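Local coordinates for thiol transferase (Phanerochaete chrysosporium, PDB 4F0B), which probably acts as a glutathione transferase of the Ure2p type and binds oxidized glutathione in a pocket of its GST fold, at residues P15-W20 / A187-R192; F120-G125 / I181-W186. All coordinates share one frame; numbering follows the deposited sequence.

Interaction 1. Residues P15-W20 / A187-R192. With GDS (oxidized glutathione disulfide), chain C.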
loop_
_atom_site.group_PDB
_atom_site.type_symbol
_atom_site.label_atom_id
_atom_site.label_comp_id
_atom_site.label_asym_id
_atom_site.label_seq_id
_atom_site.Cartn_x
_atom_site.Cartn_y
_atom_site.Cartn_z
ATOM N N PRO A 15 -1.661 19.986 -3.739
ATOM C CA PRO A 15 -1.528 19.643 -5.168
ATOM C C PRO A 15 -0.301 18.795 -5.424
ATOM O O PRO A 15 0.765 19.327 -5.734
ATOM C CB PRO A 15 -1.423 21.008 -5.865
ATOM C CG PRO A 15 -0.814 21.920 -4.779
ATOM C CD PRO A 15 -1.430 21.421 -3.468
ATOM N N THR A 16 -0.486 17.495 -5.300
ATOM C CA THR A 16 0.626 16.525 -5.300
ATOM C C THR A 16 0.096 15.214 -5.896
ATOM O O THR A 16 -1.126 15.012 -6.010
ATOM C CB THR A 16 1.092 16.175 -3.858
ATOM O OG1 THR A 16 -0.029 15.658 -3.131
ATOM C CG2 THR A 16 1.571 17.390 -3.077
ATOM N N PRO A 17 0.990 14.288 -6.269
ATOM C CA PRO A 17 0.549 13.015 -6.863
ATOM C C PRO A 17 -0.384 12.192 -5.986
ATOM O O PRO A 17 -1.192 11.401 -6.506
ATOM C CB PRO A 17 1.884 12.247 -7.114
ATOM C CG PRO A 17 2.905 12.977 -6.227
ATOM C CD PRO A 17 2.468 14.413 -6.255
ATOM N N ASN A 18 -0.298 12.360 -4.656
ATOM C CA ASN A 18 -1.253 11.741 -3.767
ATOM C C ASN A 18 -2.508 12.601 -3.529
ATOM O O ASN A 18 -3.636 12.080 -3.512
ATOM C CB ASN A 18 -0.568 11.409 -2.426
ATOM C CG ASN A 18 0.446 10.285 -2.585
ATOM O OD1 ASN A 18 0.184 9.309 -3.303
ATOM N ND2 ASN A 18 1.602 10.434 -1.957
ATOM N N GLY A 19 -2.307 13.899 -3.323
ATOM C CA GLY A 19 -3.429 14.810 -3.062
ATOM C C GLY A 19 -4.469 14.872 -4.160
ATOM O O GLY A 19 -5.666 15.054 -3.874
ATOM N N TRP A 20 -4.046 14.693 -5.416
ATOM C CA TRP A 20 -5.002 14.866 -6.512
ATOM C C TRP A 20 -6.011 13.737 -6.555
ATOM O O TRP A 20 -7.122 13.934 -7.042
ATOM C CB TRP A 20 -4.281 14.855 -7.864
ATOM C CG TRP A 20 -3.392 16.047 -8.086
ATOM C CD1 TRP A 20 -3.661 17.351 -7.778
ATOM C CD2 TRP A 20 -2.090 16.036 -8.699
ATOM N NE1 TRP A 20 -2.585 18.156 -8.136
ATOM C CE2 TRP A 20 -1.623 17.360 -8.714
ATOM C CE3 TRP A 20 -1.275 15.016 -9.232
ATOM C CZ2 TRP A 20 -0.357 17.707 -9.205
ATOM C CZ3 TRP A 20 -0.004 15.356 -9.726
ATOM C CH2 TRP A 20 0.436 16.692 -9.714
ATOM N N ALA A 187 1.850 8.848 -12.336
ATOM C CA ALA A 187 2.314 8.689 -13.728
ATOM C C ALA A 187 2.335 10.019 -14.470
ATOM O O ALA A 187 3.230 10.211 -15.310
ATOM C CB ALA A 187 1.451 7.663 -14.448
ATOM N N ARG A 188 1.387 10.927 -14.188
ATOM C CA ARG A 188 1.357 12.181 -14.930
ATOM C C ARG A 188 2.565 13.077 -14.636
ATOM O O ARG A 188 2.843 13.988 -15.414
ATOM C CB ARG A 188 0.032 12.917 -14.688
ATOM C CG ARG A 188 -0.083 13.546 -13.304
ATOM C CD ARG A 188 -1.487 14.098 -13.086
ATOM N NE ARG A 188 -1.809 15.182 -14.028
ATOM C CZ ARG A 188 -1.603 16.473 -13.768
ATOM N NH1 ARG A 188 -1.117 16.857 -12.584
ATOM N NH2 ARG A 188 -1.916 17.404 -14.670
ATOM N N ILE A 189 3.281 12.816 -13.540
ATOM C CA ILE A 189 4.515 13.535 -13.258
ATOM C C ILE A 189 5.765 12.680 -13.442
ATOM O O ILE A 189 6.862 13.167 -13.149
ATOM C CB ILE A 189 4.524 14.202 -11.854
ATOM C CG1 ILE A 189 4.553 13.131 -10.752
ATOM C CG2 ILE A 189 3.339 15.217 -11.757
ATOM C CD1 ILE A 189 4.892 13.664 -9.320
ATOM N N ALA A 190 5.620 11.469 -13.980
ATOM C CA ALA A 190 6.797 10.669 -14.310
ATOM C C ALA A 190 7.854 11.405 -15.178
ATOM O O ALA A 190 9.044 11.212 -14.915
ATOM C CB ALA A 190 6.377 9.321 -14.957
ATOM N N PRO A 191 7.440 12.215 -16.193
ATOM C CA PRO A 191 8.466 12.918 -16.988
ATOM C C PRO A 191 9.306 13.846 -16.132
ATOM O O PRO A 191 10.541 13.915 -16.285
ATOM C CB PRO A 191 7.634 13.675 -18.034
ATOM C CG PRO A 191 6.411 12.765 -18.246
ATOM C CD PRO A 191 6.099 12.324 -16.789
ATOM N N ARG A 192 8.639 14.520 -15.190
ATOM C CA ARG A 192 9.333 15.372 -14.243
ATOM C C ARG A 192 10.291 14.569 -13.381
ATOM O O ARG A 192 11.414 14.998 -13.142
ATOM C CB ARG A 192 8.338 16.087 -13.352
ATOM C CG ARG A 192 9.020 17.014 -12.509
ATOM C CD ARG A 192 8.102 17.720 -11.574
ATOM N NE ARG A 192 8.946 18.630 -10.831
ATOM C CZ ARG A 192 8.568 19.282 -9.748
ATOM N NH1 ARG A 192 7.342 19.116 -9.253
ATOM N NH2 ARG A 192 9.434 20.066 -9.154
HETATM N N1 GDS C . 0.898 6.534 1.793
HETATM C CA1 GDS C . 0.303 7.905 1.885
HETATM C C1 GDS C . -0.947 7.943 0.964
HETATM O OE1 GDS C . -0.982 7.178 -0.024
HETATM O OE2 GDS C . -1.861 8.729 1.276
HETATM C CB1 GDS C . 1.320 8.938 1.376
HETATM C CG1 GDS C . 0.816 10.382 1.550
HETATM C CD1 GDS C . 1.971 11.350 1.336
HETATM O O1 GDS C . 3.113 11.031 1.029
HETATM N N2 GDS C . 1.663 12.666 1.585
HETATM C CA2 GDS C . 2.635 13.755 1.422
HETATM C C2 GDS C . 2.658 14.595 2.680
HETATM O O2 GDS C . 1.598 14.907 3.283
HETATM C CB2 GDS C . 2.296 14.688 0.262
HETATM S SG2 GDS C . 2.098 13.878 -1.326
HETATM N N3 GDS C . 3.887 14.984 3.067
HETATM C CA3 GDS C . 4.031 15.835 4.252
HETATM C C3 GDS C . 5.041 15.322 5.211
HETATM O OE3 GDS C . 5.180 15.982 6.260
HETATM O OE4 GDS C . 5.672 14.265 4.936
HETATM N N4 GDS C . 5.040 9.954 -0.828
HETATM C CA4 GDS C . 5.390 8.546 -0.908
HETATM C C4 GDS C . 4.171 7.599 -1.162
HETATM O OE5 GDS C . 3.137 8.047 -1.702
HETATM O OE6 GDS C . 4.329 6.422 -0.796
HETATM C C5 GDS C . 5.907 10.876 -1.257
HETATM O O5 GDS C . 7.026 10.573 -1.733
HETATM C CA5 GDS C . 5.487 12.329 -1.122
HETATM N N5 GDS C . 6.656 13.153 -0.732
HETATM C CB5 GDS C . 4.898 12.735 -2.491
HETATM S SG5 GDS C . 4.126 14.347 -2.405
HETATM C CA6 GDS C . 8.441 13.617 3.063
HETATM C C6 GDS C . 9.755 12.897 2.695
HETATM O OE7 GDS C . 9.690 11.873 1.979
HETATM O OE8 GDS C . 10.812 13.361 3.193
HETATM N N6 GDS C . 8.528 14.016 4.466
HETATM C CB6 GDS C . 8.234 14.874 2.160
HETATM C CG6 GDS C . 7.975 14.617 0.646
HETATM C CD6 GDS C . 6.689 13.870 0.438
HETATM O O6 GDS C . 5.751 13.838 1.219
#

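Interaction 2. Residues F120-G125 / I181-W186. With GDS (oxidized glutathione disulfide), chain C.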
loop_
_atom_site.group_PDB
_atom_site.type_symbol
_atom_site.label_atom_id
_atom_site.label_comp_id
_atom_site.label_asym_id
_atom_site.label_seq_id
_atom_site.Cartn_x
_atom_site.Cartn_y
_atom_site.Cartn_z
ATOM N N PHE A 120 -2.649 -1.944 -4.078
ATOM C CA PHE A 120 -1.519 -2.220 -3.185
ATOM C C PHE A 120 -0.182 -2.205 -3.939
ATOM O O PHE A 120 0.838 -1.738 -3.370
ATOM C CB PHE A 120 -1.727 -3.516 -2.396
ATOM C CG PHE A 120 -2.583 -3.349 -1.177
ATOM C CD1 PHE A 120 -2.087 -2.696 -0.063
ATOM C CD2 PHE A 120 -3.898 -3.853 -1.138
ATOM C CE1 PHE A 120 -2.883 -2.541 1.061
ATOM C CE2 PHE A 120 -4.706 -3.709 -0.005
ATOM C CZ PHE A 120 -4.192 -3.050 1.119
ATOM N N PHE A 121 -0.158 -2.669 -5.186
ATOM C CA PHE A 121 1.055 -2.573 -5.983
ATOM C C PHE A 121 1.489 -1.109 -6.102
ATOM O O PHE A 121 2.672 -0.794 -5.964
ATOM C CB PHE A 121 0.797 -3.212 -7.367
ATOM C CG PHE A 121 1.856 -2.870 -8.391
ATOM C CD1 PHE A 121 3.112 -3.499 -8.381
ATOM C CD2 PHE A 121 1.597 -1.925 -9.366
ATOM C CE1 PHE A 121 4.103 -3.170 -9.351
ATOM C CE2 PHE A 121 2.570 -1.587 -10.348
ATOM C CZ PHE A 121 3.822 -2.203 -10.331
ATOM N N ALA A 122 0.559 -0.232 -6.442
ATOM C CA ALA A 122 0.859 1.191 -6.586
ATOM C C ALA A 122 1.273 1.775 -5.243
ATOM O O ALA A 122 2.210 2.585 -5.169
ATOM C CB ALA A 122 -0.388 1.929 -7.037
ATOM N N HIS A 123 0.596 1.351 -4.171
ATOM C CA HIS A 123 0.749 1.969 -2.859
ATOM C C HIS A 123 2.092 1.578 -2.203
ATOM O O HIS A 123 2.647 2.344 -1.407
ATOM C CB HIS A 123 -0.423 1.529 -2.008
ATOM C CG HIS A 123 -0.734 2.470 -0.904
ATOM N ND1 HIS A 123 -1.663 3.490 -1.034
ATOM C CD2 HIS A 123 -0.261 2.528 0.362
ATOM C CE1 HIS A 123 -1.730 4.149 0.113
ATOM N NE2 HIS A 123 -0.908 3.570 0.986
ATOM N N GLY A 124 2.583 0.374 -2.539
ATOM C CA GLY A 124 3.844 -0.096 -1.980
ATOM C C GLY A 124 5.005 -0.006 -2.953
ATOM O O GLY A 124 6.150 -0.150 -2.552
ATOM N N GLY A 125 4.718 0.239 -4.223
ATOM C CA GLY A 125 5.704 0.251 -5.295
ATOM C C GLY A 125 5.873 1.623 -5.905
ATOM O O GLY A 125 6.775 2.386 -5.541
ATOM N N ILE A 181 -6.918 5.615 -11.323
ATOM C CA ILE A 181 -6.860 6.921 -10.683
ATOM C C ILE A 181 -5.676 7.016 -9.716
ATOM O O ILE A 181 -4.924 7.998 -9.734
ATOM C CB ILE A 181 -8.216 7.274 -10.021
ATOM C CG1 ILE A 181 -9.303 7.480 -11.095
ATOM C CG2 ILE A 181 -8.092 8.526 -9.129
ATOM C CD1 ILE A 181 -10.740 7.469 -10.529
ATOM N N LYS A 182 -5.494 5.991 -8.893
ATOM C CA LYS A 182 -4.392 5.982 -7.938
ATOM C C LYS A 182 -3.039 6.139 -8.606
ATOM O O LYS A 182 -2.207 6.984 -8.197
ATOM C CB LYS A 182 -4.410 4.694 -7.116
ATOM C CG LYS A 182 -3.125 4.484 -6.280
ATOM C CD LYS A 182 -2.914 5.540 -5.202
ATOM C CE LYS A 182 -1.466 5.442 -4.653
ATOM N NZ LYS A 182 -1.111 6.642 -3.839
ATOM N N ILE A 183 -2.799 5.351 -9.653
ATOM C CA ILE A 183 -1.496 5.404 -10.291
ATOM C C ILE A 183 -1.317 6.654 -11.145
ATOM O O ILE A 183 -0.200 7.193 -11.218
ATOM C CB ILE A 183 -1.241 4.143 -11.127
ATOM C CG1 ILE A 183 -1.273 2.932 -10.185
ATOM C CG2 ILE A 183 0.126 4.247 -11.837
ATOM C CD1 ILE A 183 -1.105 1.550 -10.854
ATOM N N PHE A 184 -2.414 7.112 -11.761
ATOM C CA PHE A 184 -2.371 8.277 -12.627
ATOM C C PHE A 184 -1.779 9.514 -11.945
ATOM O O PHE A 184 -1.046 10.282 -12.561
ATOM C CB PHE A 184 -3.770 8.572 -13.190
ATOM C CG PHE A 184 -3.855 9.886 -13.901
ATOM C CD1 PHE A 184 -3.395 9.998 -15.208
ATOM C CD2 PHE A 184 -4.406 11.009 -13.273
ATOM C CE1 PHE A 184 -3.455 11.224 -15.876
ATOM C CE2 PHE A 184 -4.464 12.220 -13.928
ATOM C CZ PHE A 184 -4.005 12.336 -15.212
ATOM N N GLY A 185 -2.074 9.714 -10.665
ATOM C CA GLY A 185 -1.524 10.883 -9.987
ATOM C C GLY A 185 0.004 10.935 -10.021
ATOM O O GLY A 185 0.581 12.042 -10.127
ATOM N N TRP A 186 0.629 9.751 -9.906
ATOM C CA TRP A 186 2.077 9.626 -10.041
ATOM C C TRP A 186 2.555 9.603 -11.496
ATOM O O TRP A 186 3.556 10.239 -11.849
ATOM C CB TRP A 186 2.569 8.388 -9.282
ATOM C CG TRP A 186 2.580 8.602 -7.800
ATOM C CD1 TRP A 186 1.603 8.242 -6.903
ATOM C CD2 TRP A 186 3.612 9.233 -7.071
ATOM N NE1 TRP A 186 1.973 8.645 -5.624
ATOM C CE2 TRP A 186 3.211 9.253 -5.702
ATOM C CE3 TRP A 186 4.849 9.803 -7.438
ATOM C CZ2 TRP A 186 4.021 9.787 -4.691
ATOM C CZ3 TRP A 186 5.656 10.354 -6.430
ATOM C CH2 TRP A 186 5.225 10.337 -5.064
HETATM N N1 GDS C . 0.898 6.534 1.793
HETATM C CA1 GDS C . 0.303 7.905 1.885
HETATM C C1 GDS C . -0.947 7.943 0.964
HETATM O OE1 GDS C . -0.982 7.178 -0.024
HETATM O OE2 GDS C . -1.861 8.729 1.276
HETATM C CB1 GDS C . 1.320 8.938 1.376
HETATM C CG1 GDS C . 0.816 10.382 1.550
HETATM C CD1 GDS C . 1.971 11.350 1.336
HETATM O O1 GDS C . 3.113 11.031 1.029
HETATM N N2 GDS C . 1.663 12.666 1.585
HETATM C CA2 GDS C . 2.635 13.755 1.422
HETATM C C2 GDS C . 2.658 14.595 2.680
HETATM O O2 GDS C . 1.598 14.907 3.283
HETATM C CB2 GDS C . 2.296 14.688 0.262
HETATM S SG2 GDS C . 2.098 13.878 -1.326
HETATM N N3 GDS C . 3.887 14.984 3.067
HETATM C CA3 GDS C . 4.031 15.835 4.252
HETATM C C3 GDS C . 5.041 15.322 5.211
HETATM O OE3 GDS C . 5.180 15.982 6.260
HETATM O OE4 GDS C . 5.672 14.265 4.936
HETATM N N4 GDS C . 5.040 9.954 -0.828
HETATM C CA4 GDS C . 5.390 8.546 -0.908
HETATM C C4 GDS C . 4.171 7.599 -1.162
HETATM O OE5 GDS C . 3.137 8.047 -1.702
HETATM O OE6 GDS C . 4.329 6.422 -0.796
HETATM C C5 GDS C . 5.907 10.876 -1.257
HETATM O O5 GDS C . 7.026 10.573 -1.733
HETATM C CA5 GDS C . 5.487 12.329 -1.122
HETATM N N5 GDS C . 6.656 13.153 -0.732
HETATM C CB5 GDS C . 4.898 12.735 -2.491
HETATM S SG5 GDS C . 4.126 14.347 -2.405
HETATM C CA6 GDS C . 8.441 13.617 3.063
HETATM C C6 GDS C . 9.755 12.897 2.695
HETATM O OE7 GDS C . 9.690 11.873 1.979
HETATM O OE8 GDS C . 10.812 13.361 3.193
HETATM N N6 GDS C . 8.528 14.016 4.466
HETATM C CB6 GDS C . 8.234 14.874 2.160
HETATM C CG6 GDS C . 7.975 14.617 0.646
HETATM C CD6 GDS C . 6.689 13.870 0.438
HETATM O O6 GDS C . 5.751 13.838 1.219
#

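Interaction 1. Residues P15-W20 / A187-R192
Asn18 ND2 gives the shortest polar bond here, 2.8 Å to OE5 of oxidized glutathione, while behind it Pro17 and Trp20 pack on Ile189 and Arg188. The other end of the Asn18 amide, OD1, accepts from Trp186 NE1, and with both ends engaged the amide cannot easily flip. Nearby, Thr16 OG1 accepts from Gly19 N in an ST motif and also lies 3.3 Å from SG2 of the bound disulfide. The contact between the segments turns on the indole of Trp20. Thr16 O lies over the rim of one face; the opposite face takes Arg188 NH1, 3.3 Å from Trp20 CH2. This is a cation-pi contact in which the guanidinium stands on the ring, the planes 87° apart and NH1 leading, while Arg188 NH2 makes a salt bridge with Glu211. Ile189 CG2 comes in at the indole edge, 3.8 Å from Trp20 CH2. With CG1 set between its backbone N and carbonyl carbon (chi1 68°), Ile189 sends CD1 to Pro17 CG at 3.7 Å. A leucine at Trp20 would probably leave Arg188 NH1 without its aromatic face and open a gap beside Ile189 CG2. The loop from strand 9-13 to helix 20-33 thus meets the turn between helices 178-187 and 190-193, where Ile189, the N-cap residue of the latter, also rests on Gln130 and Asn134 of helix 109-139.

Interaction 2. Residues F120-G125 / I181-W186
Lys182 leaves its helix with CB directed toward helix 120-125, and CG, anti to the backbone N (chi1 169°), lies 3.8 Å from Ala122 CB. The turn about CB-CG (chi2 64°) bends the Lys182 chain, which carries the rest of it toward the ligand. Lys182 CE then passes His123 ND1 at 4.1 Å, the two side chains crossing at about a right angle. At the tip, Lys182 NZ hydrogen-bonds to Thr84 OG1 and stands 3.9 Å from OE1 of oxidized glutathione, too far for a close ion pair, though its charge would probably still favour the ligand's carboxylate. That same OE1 is 3.1 Å from His123 CE1. Hydrogen bonds of His123 ND1 to Ser85 OG and of NE2 to Glu83 OE1 fix the rotation of the imidazole. The two helices themselves belong to the helical C-terminal domain of the GST fold: the short segments of helices 109-139 and 178-187 run side by side, 9.6 Å apart and 32° from parallel. Small Ala122 allows the approach, and its CB presses on Ile183 CG1 at 3.4 Å, closer than carbon atoms usually pack. Ile183 CD1 adds a looser touch to Ala122 CB, at 3.9 Å. One turn on from Lys182, Trp186 offers its six-membered ring to the other half of the ligand, CH2 lying 3.5 Å from CB5 and C5 at the ring edge near its plane. Phe120 of the same helix segment as Ala122 stacks on Phe120 of the second subunit.

How the interactions relate
The centres of interactions 1 and 2 are about 10 Å apart, and both reach the same oxidized glutathione. Along the chain, 15-20 comes first, then 120-125, 181-186 and 187-192, so the pair of interaction 2 falls between the partners of interaction 1. Segments 181-186 and 187-192 are consecutive, one on helix 178-187 and the other spanning the turn after it and the start of helix 190-193. Interaction 1 ties the thioredoxin-like N-terminal domain to the helical domain; interaction 2 lies wholly within the latter. Direct contacts join them too, with Trp20 CZ3 3.4 Å from Gly185 O. The ligand pocket therefore draws on both domains, and helix 178-187 of the C-terminal one meets the 15-20 loop as well.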